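Long-range contacts in coat protein (Tobacco streak virus, PDB 4Y6X), which forms the viral capsid, probably as a T=3 icosahedral shell, and binds RNA, here as its jelly-roll part without the N-terminal region: residues A[26-31]-A[55-60]; A[64-69]-A[146-151]; A[77-82]-A[109-114]. One frame throughout, in Å; residues are numbered along the deposited sequence.

Interaction 1: residues A[26-31]-A[55-60]; sequences VWVTRK and IPEINS
Val28 carries the contact, its two methyls spread over the type I turn Ile55-Ile58. Val28 CG2, in the crowded position between its own backbone N and carbonyl carbon, lies 4.0 Å from Ile55 CG2, the two branched chains crossing obliquely. The same Val28 CG2 is 4.3 Å from Ile58 CD1. On the other branch Val28 CG1 meets Glu57 CD at 3.9 Å, because the Glu57 chain bends at chi2 (90°) and slides past the valine in the opposite direction. Glu57 OE2 lies close to Glu57 OE2 of the second subunit, a like-charge approach that may raise the pKa of one carboxylate. The turn is closed by Ile58 N donating to Ile55 O (3.3 Å). Thr29 points away from the loop, and its OG1 bonds to Tyr145 O. Arg30 turns back to the loop: Arg30 CG, also in the crowded position (chi1 76°), sits 4.2 Å from Ile55 CD1, while the extended chain carries NH2 to Thr50 O at helix 48-52. The contact thus lays the loop between helix 48-52 and strand 63-73 against strand 25-30, outermost of its sheet within this chain and hydrogen-bonded through its backbone to strand 140-150.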
# COMPACT_ATOMS: atom_id res chain seq x y z
N VAL A 26 13.91 -9.82 4.80
CA VAL A 26 12.55 -9.87 5.32
C VAL A 26 11.55 -10.03 4.16
O VAL A 26 11.86 -9.75 3.00
CB VAL A 26 12.15 -8.61 6.10
CG1 VAL A 26 12.94 -8.53 7.39
CG2 VAL A 26 12.32 -7.34 5.27
N TRP A 27 10.36 -10.46 4.53
CA TRP A 27 9.20 -10.51 3.67
C TRP A 27 8.48 -9.21 3.74
O TRP A 27 8.29 -8.68 4.83
CB TRP A 27 8.24 -11.61 4.09
CG TRP A 27 8.71 -13.02 3.79
CD1 TRP A 27 9.10 -13.97 4.68
CD2 TRP A 27 8.86 -13.60 2.50
NE1 TRP A 27 9.43 -15.13 4.01
CE2 TRP A 27 9.33 -14.91 2.67
CE3 TRP A 27 8.56 -13.15 1.20
CZ2 TRP A 27 9.55 -15.75 1.63
CZ3 TRP A 27 8.82 -13.97 0.16
CH2 TRP A 27 9.27 -15.27 0.36
N VAL A 28 8.08 -8.70 2.59
CA VAL A 28 7.11 -7.66 2.51
C VAL A 28 6.03 -8.09 1.55
O VAL A 28 6.24 -9.03 0.73
CB VAL A 28 7.73 -6.31 2.05
CG1 VAL A 28 8.77 -5.82 3.09
CG2 VAL A 28 8.34 -6.42 0.68
N THR A 29 4.85 -7.47 1.63
CA THR A 29 3.73 -7.91 0.83
C THR A 29 2.89 -6.72 0.48
O THR A 29 2.92 -5.73 1.21
CB THR A 29 2.82 -8.94 1.56
OG1 THR A 29 1.78 -9.42 0.69
CG2 THR A 29 2.11 -8.33 2.81
N ARG A 30 2.09 -6.87 -0.56
CA ARG A 30 0.92 -6.03 -0.73
C ARG A 30 -0.18 -6.69 -1.49
O ARG A 30 0.03 -7.69 -2.19
CB ARG A 30 1.28 -4.71 -1.36
CG ARG A 30 1.56 -4.76 -2.84
CD ARG A 30 1.37 -3.36 -3.35
NE ARG A 30 1.48 -3.33 -4.79
CZ ARG A 30 0.49 -3.60 -5.65
NH1 ARG A 30 -0.71 -3.96 -5.25
NH2 ARG A 30 0.73 -3.52 -6.94
N LYS A 31 -1.38 -6.15 -1.29
CA LYS A 31 -2.61 -6.68 -1.86
C LYS A 31 -2.59 -6.54 -3.34
O LYS A 31 -2.13 -5.52 -3.86
CB LYS A 31 -3.83 -5.86 -1.35
N ILE A 55 5.06 0.05 -1.51
CA ILE A 55 5.66 -0.69 -0.42
C ILE A 55 6.73 0.21 0.21
O ILE A 55 7.79 0.42 -0.35
CB ILE A 55 6.26 -2.01 -0.89
CG1 ILE A 55 5.18 -2.88 -1.54
CG2 ILE A 55 6.93 -2.72 0.28
CD1 ILE A 55 5.63 -4.26 -1.96
N PRO A 56 6.45 0.75 1.39
CA PRO A 56 7.38 1.75 1.98
C PRO A 56 8.81 1.28 2.34
O PRO A 56 9.73 2.06 2.23
CB PRO A 56 6.62 2.23 3.23
CG PRO A 56 5.67 1.11 3.56
CD PRO A 56 5.27 0.50 2.23
N GLU A 57 9.01 0.03 2.73
CA GLU A 57 10.36 -0.52 3.01
C GLU A 57 11.34 -0.55 1.79
O GLU A 57 12.49 -0.96 1.95
CB GLU A 57 10.25 -1.99 3.50
CG GLU A 57 9.58 -2.18 4.85
CD GLU A 57 8.07 -2.39 4.80
OE1 GLU A 57 7.39 -1.95 3.81
OE2 GLU A 57 7.54 -2.99 5.77
N ILE A 58 10.88 -0.17 0.61
CA ILE A 58 11.61 -0.33 -0.62
C ILE A 58 12.12 1.00 -1.18
O ILE A 58 11.38 1.95 -1.29
CB ILE A 58 10.72 -1.04 -1.68
CG1 ILE A 58 10.61 -2.53 -1.31
CG2 ILE A 58 11.32 -0.87 -3.07
CD1 ILE A 58 9.57 -3.31 -2.07
N ASN A 59 13.38 1.02 -1.60
CA ASN A 59 14.01 2.20 -2.19
C ASN A 59 15.05 1.76 -3.21
O ASN A 59 15.12 0.56 -3.55
CB ASN A 59 14.66 3.02 -1.08
CG ASN A 59 15.70 2.25 -0.34
OD1 ASN A 59 16.70 1.82 -0.91
ND2 ASN A 59 15.45 2.00 0.91
N SER A 60 15.86 2.71 -3.70
CA SER A 60 16.90 2.44 -4.72
C SER A 60 18.02 1.50 -4.32
O SER A 60 18.67 0.92 -5.17
CB SER A 60 17.60 3.75 -5.10
OG SER A 60 16.84 4.49 -6.02

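Interaction 2: residues A[64-69]-A[146-151]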
# COMPACT_ATOMS: atom_id res chain seq x y z
N PHE A 64 16.50 -7.51 -4.07
CA PHE A 64 15.33 -8.35 -4.19
C PHE A 64 15.76 -9.79 -4.37
O PHE A 64 16.57 -10.07 -5.24
CB PHE A 64 14.53 -7.92 -5.38
CG PHE A 64 13.92 -6.61 -5.23
CD1 PHE A 64 14.62 -5.47 -5.56
CD2 PHE A 64 12.65 -6.50 -4.69
CE1 PHE A 64 14.03 -4.21 -5.41
CE2 PHE A 64 12.07 -5.24 -4.51
CZ PHE A 64 12.75 -4.10 -4.87
N TYR A 65 15.26 -10.68 -3.53
CA TYR A 65 15.64 -12.08 -3.59
C TYR A 65 14.59 -13.06 -4.10
O TYR A 65 14.92 -13.97 -4.82
CB TYR A 65 16.09 -12.53 -2.24
CG TYR A 65 17.34 -11.77 -1.82
CD1 TYR A 65 18.62 -12.19 -2.24
CD2 TYR A 65 17.24 -10.61 -1.10
CE1 TYR A 65 19.79 -11.47 -1.85
CE2 TYR A 65 18.36 -9.89 -0.70
CZ TYR A 65 19.64 -10.33 -1.07
OH TYR A 65 20.71 -9.62 -0.66
N ARG A 66 13.32 -12.86 -3.78
CA ARG A 66 12.26 -13.82 -4.20
C ARG A 66 10.99 -13.06 -4.42
O ARG A 66 10.68 -12.13 -3.66
CB ARG A 66 11.99 -14.83 -3.09
CG ARG A 66 13.19 -15.65 -2.71
CD ARG A 66 12.94 -16.63 -1.57
NE ARG A 66 12.02 -17.69 -1.93
CZ ARG A 66 11.62 -18.64 -1.06
NH1 ARG A 66 12.05 -18.62 0.21
NH2 ARG A 66 10.75 -19.57 -1.44
N LEU A 67 10.24 -13.45 -5.40
CA LEU A 67 8.88 -13.02 -5.55
C LEU A 67 8.00 -14.27 -5.52
O LEU A 67 8.23 -15.21 -6.32
CB LEU A 67 8.74 -12.31 -6.85
CG LEU A 67 7.28 -12.05 -7.25
CD1 LEU A 67 6.58 -11.03 -6.35
CD2 LEU A 67 7.26 -11.61 -8.67
N LEU A 68 7.01 -14.29 -4.65
CA LEU A 68 6.02 -15.34 -4.56
C LEU A 68 4.71 -14.86 -5.08
O LEU A 68 4.24 -13.76 -4.68
CB LEU A 68 5.76 -15.75 -3.13
CG LEU A 68 6.70 -16.77 -2.46
CD1 LEU A 68 8.13 -16.67 -2.82
CD2 LEU A 68 6.50 -16.79 -0.95
N ILE A 69 4.12 -15.63 -6.00
CA ILE A 69 2.80 -15.34 -6.42
C ILE A 69 1.90 -16.55 -6.32
O ILE A 69 2.35 -17.72 -6.44
CB ILE A 69 2.75 -14.70 -7.77
CG1 ILE A 69 3.16 -15.65 -8.83
CG2 ILE A 69 3.67 -13.47 -7.93
CD1 ILE A 69 2.22 -15.49 -9.97
N TRP A 146 4.21 -11.47 -2.41
CA TRP A 146 5.18 -11.54 -1.31
C TRP A 146 6.56 -11.41 -1.94
O TRP A 146 6.83 -12.09 -2.88
CB TRP A 146 5.08 -12.86 -0.57
CG TRP A 146 3.91 -12.91 0.25
CD1 TRP A 146 2.70 -13.36 -0.12
CD2 TRP A 146 3.78 -12.43 1.58
NE1 TRP A 146 1.80 -13.21 0.91
CE2 TRP A 146 2.44 -12.66 1.98
CE3 TRP A 146 4.66 -11.89 2.50
CZ2 TRP A 146 1.94 -12.31 3.24
CZ3 TRP A 146 4.17 -11.53 3.78
CH2 TRP A 146 2.83 -11.78 4.13
N ILE A 147 7.40 -10.55 -1.39
CA ILE A 147 8.71 -10.29 -1.88
C ILE A 147 9.69 -10.36 -0.73
O ILE A 147 9.47 -9.76 0.32
CB ILE A 147 8.75 -8.91 -2.51
CG1 ILE A 147 7.61 -8.80 -3.48
CG2 ILE A 147 10.03 -8.69 -3.26
CD1 ILE A 147 7.38 -7.39 -3.97
N ALA A 148 10.76 -11.11 -0.92
CA ALA A 148 11.84 -11.15 0.04
C ALA A 148 12.88 -10.12 -0.41
O ALA A 148 13.34 -10.17 -1.54
CB ALA A 148 12.46 -12.50 0.10
N ILE A 149 13.18 -9.18 0.50
CA ILE A 149 14.09 -8.10 0.26
C ILE A 149 15.16 -8.04 1.34
O ILE A 149 15.03 -8.61 2.42
CB ILE A 149 13.37 -6.78 0.21
CG1 ILE A 149 12.69 -6.50 1.51
CG2 ILE A 149 12.38 -6.77 -0.95
CD1 ILE A 149 12.21 -5.07 1.65
N SER A 150 16.20 -7.29 1.05
CA SER A 150 17.21 -6.95 2.08
C SER A 150 16.53 -6.23 3.22
O SER A 150 15.65 -5.37 3.01
CB SER A 150 18.37 -6.08 1.49
OG SER A 150 17.92 -5.09 0.58
N LYS A 151 16.90 -6.63 4.43
CA LYS A 151 16.26 -6.15 5.65
C LYS A 151 16.53 -4.65 5.84
O LYS A 151 17.67 -4.22 5.79
CB LYS A 151 16.79 -6.90 6.83
CG LYS A 151 16.25 -6.47 8.17
CD LYS A 151 16.77 -7.49 9.22
CE LYS A 151 15.88 -8.71 9.27
NZ LYS A 151 16.20 -9.59 10.43
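Four backbone hydrogen bonds join these antiparallel strands, whose segment axes approach to 4.7 Å. At one end Leu68 N donates to Trp146 O over 2.8 Å, almost straight (178°) and nearly along the C=O axis; Trp146 N returns a longer bond of 3.2 Å to Leu68 O. Farther along, Ala148 N reaches Arg66 O, and Ala148 O accepts from Tyr65 N at 2.8 Å. Tyr65 and Arg66 therefore both face Ala148, a classic beta bulge that shifts the register by one; the helix-like psi of Tyr65 (-37°) accommodates the extra residue. CA-H...O contacts supplement the ladder, the shorter from Ile147 CA to Arg66 O (3.2 Å).

Apolar packing occupies both faces. On the face of Phe64, Leu67, Ile147 and Ile149, the Phe64 ring takes Ile147 CG2 at its edge, 3.7 Å from CD2, and has Ile149 CG2 beside the same carbon. Leu67, with CG anti to its backbone N (chi1 168°), lays CD1 3.8 Å from Ile147 CG1. On the other face the CB atoms of Leu68 and Trp146 approach to 3.9 Å before their chains cross obliquely. The Tyr65 ring runs alongside the strand, with Ser150 N at its edge.

Strand 140-150 is flanked here by strands 63-73 and 25-30, and strand 107-117 lies beyond 63-73. The face of Leu67 packs on Ile126 of strand 125-130 in the facing sheet; on the other face the Trp146 ring meets the Phe161 ring of the second subunit edge-to-face.

Interaction 3: residues A[77-82]-A[109-114]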
# COMPACT_ATOMS: atom_id res chain seq x y z
N GLY A 77 -4.32 -22.66 -18.60
CA GLY A 77 -3.48 -21.77 -19.35
C GLY A 77 -2.04 -21.93 -18.96
O GLY A 77 -1.67 -22.92 -18.34
N THR A 78 -1.23 -20.94 -19.31
CA THR A 78 0.14 -20.94 -18.93
C THR A 78 0.57 -19.55 -18.43
O THR A 78 -0.08 -18.55 -18.69
CB THR A 78 1.04 -21.38 -20.11
OG1 THR A 78 0.85 -20.47 -21.17
CG2 THR A 78 0.69 -22.82 -20.64
N PHE A 79 1.66 -19.52 -17.69
CA PHE A 79 2.19 -18.29 -17.22
C PHE A 79 3.67 -18.32 -17.00
O PHE A 79 4.27 -19.37 -16.80
CB PHE A 79 1.47 -17.87 -15.95
CG PHE A 79 1.97 -18.55 -14.72
CD1 PHE A 79 1.75 -19.94 -14.50
CD2 PHE A 79 2.62 -17.82 -13.76
CE1 PHE A 79 2.18 -20.57 -13.33
CE2 PHE A 79 3.08 -18.44 -12.61
CZ PHE A 79 2.88 -19.81 -12.39
N GLY A 80 4.25 -17.14 -16.92
CA GLY A 80 5.65 -17.04 -16.49
C GLY A 80 6.17 -15.63 -16.54
O GLY A 80 5.44 -14.70 -16.84
N MET A 81 7.42 -15.48 -16.14
CA MET A 81 8.08 -14.17 -16.07
C MET A 81 8.78 -13.86 -17.37
O MET A 81 9.43 -14.73 -17.92
CB MET A 81 9.07 -14.16 -14.91
CG MET A 81 9.72 -12.79 -14.63
SD MET A 81 10.68 -12.83 -13.05
CE MET A 81 9.46 -12.00 -12.02
N VAL A 82 8.64 -12.64 -17.86
CA VAL A 82 9.35 -12.18 -19.05
C VAL A 82 10.20 -10.95 -18.75
O VAL A 82 9.90 -10.23 -17.78
CB VAL A 82 8.41 -11.82 -20.19
CG1 VAL A 82 7.53 -13.01 -20.48
CG2 VAL A 82 7.56 -10.61 -19.86
N ARG A 109 3.98 -19.93 -7.41
CA ARG A 109 5.32 -19.94 -7.98
C ARG A 109 6.23 -19.04 -7.20
O ARG A 109 5.80 -17.94 -6.79
CB ARG A 109 5.27 -19.45 -9.44
CG ARG A 109 6.57 -19.41 -10.23
CD ARG A 109 6.96 -20.65 -10.94
NE ARG A 109 7.69 -20.36 -12.17
CZ ARG A 109 9.00 -20.08 -12.27
NH1 ARG A 109 9.79 -20.04 -11.20
NH2 ARG A 109 9.53 -19.84 -13.47
N ASP A 110 7.45 -19.51 -6.96
CA ASP A 110 8.54 -18.72 -6.38
C ASP A 110 9.52 -18.33 -7.44
O ASP A 110 10.07 -19.19 -8.10
CB ASP A 110 9.27 -19.61 -5.38
N PHE A 111 9.69 -17.06 -7.71
CA PHE A 111 10.61 -16.60 -8.75
C PHE A 111 11.87 -16.11 -8.02
O PHE A 111 11.75 -15.35 -7.03
CB PHE A 111 9.99 -15.43 -9.50
CG PHE A 111 8.84 -15.80 -10.32
CD1 PHE A 111 9.04 -16.42 -11.55
CD2 PHE A 111 7.54 -15.55 -9.89
CE1 PHE A 111 7.96 -16.76 -12.35
CE2 PHE A 111 6.46 -15.89 -10.69
CZ PHE A 111 6.68 -16.51 -11.92
N ASP A 112 13.05 -16.54 -8.47
CA ASP A 112 14.33 -16.13 -7.87
C ASP A 112 14.72 -14.80 -8.54
O ASP A 112 14.70 -14.66 -9.75
CB ASP A 112 15.46 -17.17 -8.00
N LEU A 113 14.96 -13.79 -7.74
CA LEU A 113 15.27 -12.47 -8.32
C LEU A 113 16.77 -12.14 -8.24
O LEU A 113 17.17 -11.08 -8.67
CB LEU A 113 14.42 -11.36 -7.64
CG LEU A 113 12.92 -11.55 -7.77
CD1 LEU A 113 12.24 -10.51 -6.90
CD2 LEU A 113 12.43 -11.47 -9.19
N GLY A 114 17.56 -13.03 -7.64
CA GLY A 114 19.00 -12.96 -7.76
C GLY A 114 19.76 -11.91 -6.96
O GLY A 114 20.92 -11.65 -7.23
O HOH W 1 6.01 -20.25 -14.29
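The Phe111 ring is layered between two chemically different chains: Arg109 lies over one face and Met81 over the other. Arg109, two residues before it on the same strand, leaves with CG anti to its backbone N and bends at chi2 and chi3. That fold sets Arg109 CG 3.4 Å above the plane of the Phe111 ring and brings CE1 of Phe111 over the centre of the guanidinium. On the opposite face comes the methyl CE of Met81, whose chain is straight through chi1 and chi2 and turns only at chi3 (-101°). Met81 SD stands obliquely, 4.8 Å from the centroid of the Phe111 ring, a Met-aromatic contact, while Met81 CB touches CE1 of Phe111 at 3.8 Å. From the methyl the contact continues to Leu113 CD2, 4.1 Å from Met81 CE.

Phe79, with CG in the crowded position (chi1 80°), receives Arg109 CB at its ring edge, 3.8 Å from Phe79 CZ. Phe79 CE2 approaches Phe111 CZ at 4.1 Å. One water bridges the strands, accepting from Arg109 NE (2.7 Å) in the guanidinium plane and donating to Phe79 O, so a polar end within this mainly apolar contact is served. The other nitrogens are held loosely, NH1 by a weak bond to Asp110 O and NH2 by a weak one to Gly97 O.

With segment axes 9.4 Å apart and inclined by 13°, the strands belong to facing sheets and meet through side chains and the bridging water. Such face-to-face packing of two four-stranded sheets makes the hydrophobic core of the viral jelly-roll barrel.

From the N terminus, interaction 1 comes first, closing a loop between strand 25-30 and the turn ahead of strand 63-73. Interaction 2 opens next and spans most of the remaining domain, bringing strand 140-150 back between 25-30 and 63-73. Interaction 3 is nested inside that loop. Interactions 1 and 2 share a sheet, with Val28 O 2.9 Å from Ile147 N, and both reach the second subunit. Interactions 2 and 3 meet where strands 63-73 and 107-117 pair. Interactions 1 and 3 do not touch, their centres about 19 Å apart. Together they run from the edge of one jelly-roll sheet across it to the opposing sheet.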